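Local coordinates for sporozoite surface protein 2 (Plasmodium vivax, PDB 4HQO) that acts as an adhesive sporozoite surface receptor that supports gliding motility, pairing a metal-binding von Willebrand factor A domain with a thrombospondin repeat on an extensible beta-ribbon, at residues A[33-37]-A[38-42]; A[108-111]-A[112-115]. The protein carries 4 engineered substitutions. All coordinates share one frame; numbering follows the deposited sequence.

Contact 1: A[33-37]-A[38-42]; sequences YPNWI and TKVIP
Trp-36 is met by two aliphatic side chains from the next turn of its helix. Ile-41 CG1 lies 4.2 Å from the centroid of the five-membered ring of Trp-36, only 22° off the ring normal, a CH-pi contact over one face. Its CD1 continues across the same indole, nearest to NE1. Val-40 comes in obliquely instead, with CG1 3.7 Å from Trp-36 CZ3; this branch stands anti to the backbone N (chi1 -178°), which carries it to the six-membered ring. Val-40 CG2 lies 3.4 Å from Asn-35 OD1, an oxygen that also takes a weak hydrogen bond from Gly-163 N, while Lys-39 runs alongside the Asn-35 amide, its CB and CG against ND2 and OD1.

The backbone explains this spacing. Asn-35 O accepts from both Lys-39 N and Val-40 N, each at 2.9 Å, and the bond from Val-40 N is the straighter of the two. Val-40 N to Asn-35 O and Ile-41 N to Trp-36 O both span five residues, the mark of a pi-type turn, which brings Ile-41 over the indole of Trp-36. One residue earlier, Thr-38 OG1 bonds back to Pro-34 O at 3.0 Å from above the carbonyl plane, alongside the Thr-38 N bond to that oxygen. Pro-42 has no N-H to give; its CD rests 3.3 Å from Ile-37 O, and the helix kinks here.

Further out, Trp-36 NE1 bonds Leu-93 O of helix 83-96 and the indole meets Tyr-97 edge-to-face, while Val-40 and Lys-39 touch Ile-162 beyond strand 156-161. Helix 33-49 is the crossover of the beta-alpha-beta unit between parallel strands 19-26 and 58-65.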
loop_
_atom_site.group_PDB
_atom_site.type_symbol
_atom_site.label_atom_id
_atom_site.label_comp_id
_atom_site.label_asym_id
_atom_site.label_seq_id
_atom_site.Cartn_x
_atom_site.Cartn_y
_atom_site.Cartn_z
ATOM N N TYR A 33 17.361 23.960 -11.952
ATOM C CA TYR A 33 17.820 24.262 -10.611
ATOM C C TYR A 33 16.953 25.297 -9.879
ATOM O O TYR A 33 16.554 25.052 -8.745
ATOM C CB TYR A 33 19.292 24.699 -10.616
ATOM C CG TYR A 33 19.801 25.056 -9.235
ATOM C CD1 TYR A 33 20.102 24.062 -8.317
ATOM C CD2 TYR A 33 19.962 26.383 -8.848
ATOM C CE1 TYR A 33 20.561 24.367 -7.058
ATOM C CE2 TYR A 33 20.423 26.706 -7.578
ATOM C CZ TYR A 33 20.716 25.689 -6.690
ATOM O OH TYR A 33 21.169 25.971 -5.432
ATOM N N PRO A 34 16.665 26.453 -10.512
ATOM C CA PRO A 34 15.871 27.422 -9.753
ATOM C C PRO A 34 14.524 26.856 -9.320
ATOM O O PRO A 34 14.093 27.127 -8.203
ATOM C CB PRO A 34 15.685 28.578 -10.740
ATOM C CG PRO A 34 16.830 28.465 -11.677
ATOM C CD PRO A 34 17.063 26.994 -11.829
ATOM N N ASN A 35 13.891 26.057 -10.173
ATOM C CA ASN A 35 12.612 25.448 -9.822
ATOM C C ASN A 35 12.769 24.393 -8.726
ATOM O O ASN A 35 11.918 24.271 -7.847
ATOM C CB ASN A 35 11.945 24.835 -11.059
ATOM C CG ASN A 35 10.498 24.478 -10.819
ATOM O OD1 ASN A 35 10.187 23.354 -10.428
ATOM N ND2 ASN A 35 9.601 25.438 -11.038
ATOM N N TRP A 36 13.857 23.630 -8.792
ATOM C CA TRP A 36 14.213 22.673 -7.746
ATOM C C TRP A 36 14.180 23.328 -6.346
ATOM O O TRP A 36 13.621 22.779 -5.396
ATOM C CB TRP A 36 15.611 22.097 -8.032
ATOM C CG TRP A 36 15.985 20.927 -7.171
ATOM C CD1 TRP A 36 16.879 20.919 -6.131
ATOM C CD2 TRP A 36 15.467 19.594 -7.261
ATOM N NE1 TRP A 36 16.944 19.664 -5.567
ATOM C CE2 TRP A 36 16.090 18.831 -6.253
ATOM C CE3 TRP A 36 14.539 18.967 -8.113
ATOM C CZ2 TRP A 36 15.810 17.482 -6.057
ATOM C CZ3 TRP A 36 14.266 17.626 -7.920
ATOM C CH2 TRP A 36 14.896 16.899 -6.901
ATOM N N ILE A 37 14.747 24.522 -6.239
ATOM C CA ILE A 37 14.888 25.186 -4.953
ATOM C C ILE A 37 13.628 25.914 -4.495
ATOM O O ILE A 37 13.262 25.862 -3.314
ATOM C CB ILE A 37 16.068 26.189 -4.990
ATOM C CG1 ILE A 37 17.384 25.448 -5.257
ATOM C CG2 ILE A 37 16.142 26.996 -3.696
ATOM C CD1 ILE A 37 17.683 24.332 -4.248
ATOM N N THR A 38 12.975 26.609 -5.420
ATOM C CA THR A 38 11.856 27.480 -5.054
ATOM C C THR A 38 10.502 26.786 -5.102
ATOM O O THR A 38 9.527 27.287 -4.554
ATOM C CB THR A 38 11.775 28.708 -5.974
ATOM O OG1 THR A 38 11.476 28.269 -7.304
ATOM C CG2 THR A 38 13.092 29.487 -5.962
ATOM N N LYS A 39 10.468 25.624 -5.733
ATOM C CA LYS A 39 9.213 24.926 -6.001
ATOM C C LYS A 39 9.227 23.452 -5.582
ATOM O O LYS A 39 8.375 23.001 -4.809
ATOM C CB LYS A 39 8.843 25.061 -7.493
ATOM C CG LYS A 39 7.850 24.028 -7.999
ATOM C CD LYS A 39 6.426 24.371 -7.614
ATOM C CE LYS A 39 5.435 23.439 -8.307
ATOM N NZ LYS A 39 4.032 23.833 -8.012
ATOM N N VAL A 40 10.182 22.689 -6.098
ATOM C CA VAL A 40 10.195 21.246 -5.848
ATOM C C VAL A 40 10.501 20.869 -4.396
ATOM O O VAL A 40 9.785 20.067 -3.790
ATOM C CB VAL A 40 11.193 20.517 -6.746
ATOM C CG1 VAL A 40 11.137 19.016 -6.480
ATOM C CG2 VAL A 40 10.898 20.828 -8.220
ATOM N N ILE A 41 11.581 21.420 -3.847
ATOM C CA ILE A 41 11.928 21.163 -2.450
ATOM C C ILE A 41 10.811 21.597 -1.483
ATOM O O ILE A 41 10.415 20.813 -0.623
ATOM C CB ILE A 41 13.302 21.780 -2.062
ATOM C CG1 ILE A 41 14.431 21.099 -2.845
ATOM C CG2 ILE A 41 13.542 21.669 -0.567
ATOM C CD1 ILE A 41 14.587 19.615 -2.544
ATOM N N PRO A 42 10.288 22.834 -1.621
ATOM C CA PRO A 42 9.154 23.175 -0.745
ATOM C C PRO A 42 7.933 22.261 -0.952
ATOM O O PRO A 42 7.207 22.020 0.000
ATOM C CB PRO A 42 8.816 24.611 -1.155
ATOM C CG PRO A 42 10.093 25.155 -1.710
ATOM C CD PRO A 42 10.714 23.991 -2.431
#

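Contact 2: A[108-111]-A[112-115]; sequences ALDE and VQKH
Glu-111 and Lys-114 extend alongside one another in a common direction and close a salt bridge one turn apart: Glu-111 OE2 to Lys-114 NZ is 3.1 Å. The ammonium does not sit in the plane of the carboxylate but meets OE2 from above it, 51° out. Bends in both chains make this approach possible, Glu-111 turning at chi2 and Lys-114 at chi3, which also leaves Lys-114 CE 3.5 Å from Glu-111 OE2.

The His-115 ring is oriented by the backbone of the same glutamate. His-115 ND1 donates to Glu-111 O at 2.9 Å with a nearly straight angle of 176°, and the oxygen lies in the imidazole plane, at the ring edge. The carbonyl can only accept, so ND1 most likely carries the proton here; the bond should also restrict rotation of the ring. His-115 N bonds Glu-111 O at 3.1 Å, reaching it from the opposite face of the carbonyl plane, so this oxygen is gripped by two donors.

Asp-110 and Gln-113 slant across each other, yet their carboxylate and amide planes are only 4° apart; OD1 of Asp-110 touches Gln-113 CG at 3.9 Å. The polar end of Gln-113 is engaged elsewhere, OE1 accepting from Arg-153 NH1. Beneath these groups ordinary helical bonds persist, including Lys-114 N to Asp-110 O at 2.9 Å.

A bound sodium ion, whose site includes Tyr-61 and Glu-71, lies about 3 Å from the Glu-111 side chain. His-115 meets Tyr-61 and Tyr-22 edge-to-face, on strands 58-65 and 19-26. Helix 105-117 thus packs against the central sheet through Ala-108, Leu-109 and Val-112, with Leu-109 and Gln-113 also touching helix 140-152.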
loop_
_atom_site.group_PDB
_atom_site.type_symbol
_atom_site.label_atom_id
_atom_site.label_comp_id
_atom_site.label_asym_id
_atom_site.label_seq_id
_atom_site.Cartn_x
_atom_site.Cartn_y
_atom_site.Cartn_z
ATOM N N ALA A 108 11.170 4.683 -13.559
ATOM C CA ALA A 108 10.745 4.951 -12.180
ATOM C C ALA A 108 9.410 4.262 -11.877
ATOM O O ALA A 108 9.239 3.636 -10.828
ATOM C CB ALA A 108 10.642 6.452 -11.937
ATOM N N LEU A 109 8.472 4.378 -12.807
ATOM C CA LEU A 109 7.164 3.745 -12.668
ATOM C C LEU A 109 7.294 2.223 -12.672
ATOM O O LEU A 109 6.545 1.519 -11.991
ATOM C CB LEU A 109 6.232 4.206 -13.786
ATOM C CG LEU A 109 5.694 5.631 -13.693
ATOM C CD1 LEU A 109 5.265 6.099 -15.069
ATOM C CD2 LEU A 109 4.517 5.694 -12.711
ATOM N N ASP A 110 8.259 1.721 -13.432
ATOM C CA ASP A 110 8.541 0.290 -13.461
ATOM C C ASP A 110 9.034 -0.242 -12.116
ATOM O O ASP A 110 8.859 -1.421 -11.809
ATOM C CB ASP A 110 9.566 -0.043 -14.537
ATOM C CG ASP A 110 8.927 -0.562 -15.798
ATOM O OD1 ASP A 110 7.868 -1.223 -15.697
ATOM O OD2 ASP A 110 9.484 -0.305 -16.887
ATOM N N GLU A 111 9.680 0.611 -11.330
ATOM C CA GLU A 111 10.079 0.205 -9.985
ATOM C C GLU A 111 8.846 -0.166 -9.161
ATOM O O GLU A 111 8.861 -1.141 -8.404
ATOM C CB GLU A 111 10.891 1.300 -9.285
ATOM C CG GLU A 111 12.198 1.662 -9.982
ATOM C CD GLU A 111 13.287 0.599 -9.864
ATOM O OE1 GLU A 111 14.445 0.909 -10.215
ATOM O OE2 GLU A 111 13.010 -0.533 -9.421
ATOM N N VAL A 112 7.766 0.589 -9.338
ATOM C CA VAL A 112 6.521 0.268 -8.644
ATOM C C VAL A 112 5.970 -1.067 -9.097
ATOM O O VAL A 112 5.537 -1.867 -8.264
ATOM C CB VAL A 112 5.453 1.357 -8.819
ATOM C CG1 VAL A 112 4.241 1.047 -7.940
ATOM C CG2 VAL A 112 6.032 2.709 -8.444
ATOM N N GLN A 113 6.002 -1.312 -10.412
ATOM C CA GLN A 113 5.589 -2.598 -10.968
ATOM C C GLN A 113 6.346 -3.726 -10.307
ATOM O O GLN A 113 5.765 -4.740 -9.929
ATOM C CB GLN A 113 5.891 -2.660 -12.466
ATOM C CG GLN A 113 4.912 -1.921 -13.314
ATOM C CD GLN A 113 3.715 -2.773 -13.650
ATOM O OE1 GLN A 113 2.928 -3.140 -12.775
ATOM N NE2 GLN A 113 3.573 -3.102 -14.925
ATOM N N LYS A 114 7.660 -3.544 -10.204
ATOM C CA LYS A 114 8.546 -4.544 -9.615
ATOM C C LYS A 114 8.160 -4.858 -8.156
ATOM O O LYS A 114 8.260 -6.000 -7.711
ATOM C CB LYS A 114 9.982 -4.030 -9.691
ATOM C CG LYS A 114 11.063 -5.085 -9.701
ATOM C CD LYS A 114 12.425 -4.416 -9.919
ATOM C CE LYS A 114 12.409 -3.505 -11.152
ATOM N NZ LYS A 114 13.700 -2.786 -11.368
ATOM N N HIS A 115 7.722 -3.843 -7.417
ATOM C CA HIS A 115 7.269 -4.061 -6.040
ATOM C C HIS A 115 6.092 -5.017 -6.019
ATOM O O HIS A 115 6.081 -5.992 -5.257
ATOM C CB HIS A 115 6.865 -2.743 -5.376
ATOM C CG HIS A 115 8.010 -1.993 -4.765
ATOM N ND1 HIS A 115 8.952 -1.326 -5.520
ATOM C CD2 HIS A 115 8.354 -1.801 -3.472
ATOM C CE1 HIS A 115 9.830 -0.758 -4.712
ATOM N NE2 HIS A 115 9.493 -1.030 -3.463
#

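Contacts 1 and 2 belong to separate helices of one von Willebrand factor A domain: their centres are 25 Å apart and their nearest atoms about 12 Å, so neither touches the other. Strands 19-26 and 58-65 relate them, since helix 33-49 connects these strands while helix 105-117 packs on them. Both contacts also stand back from the magnesium site of Ser-28, Ser-30 and Thr-103: the ion lies about 11 Å from the Trp-36 side chain and about 12 Å from that of Ala-108. Sodium marks a difference, being close to contact 2, where Tyr-61 and Glu-71 are residues of its site.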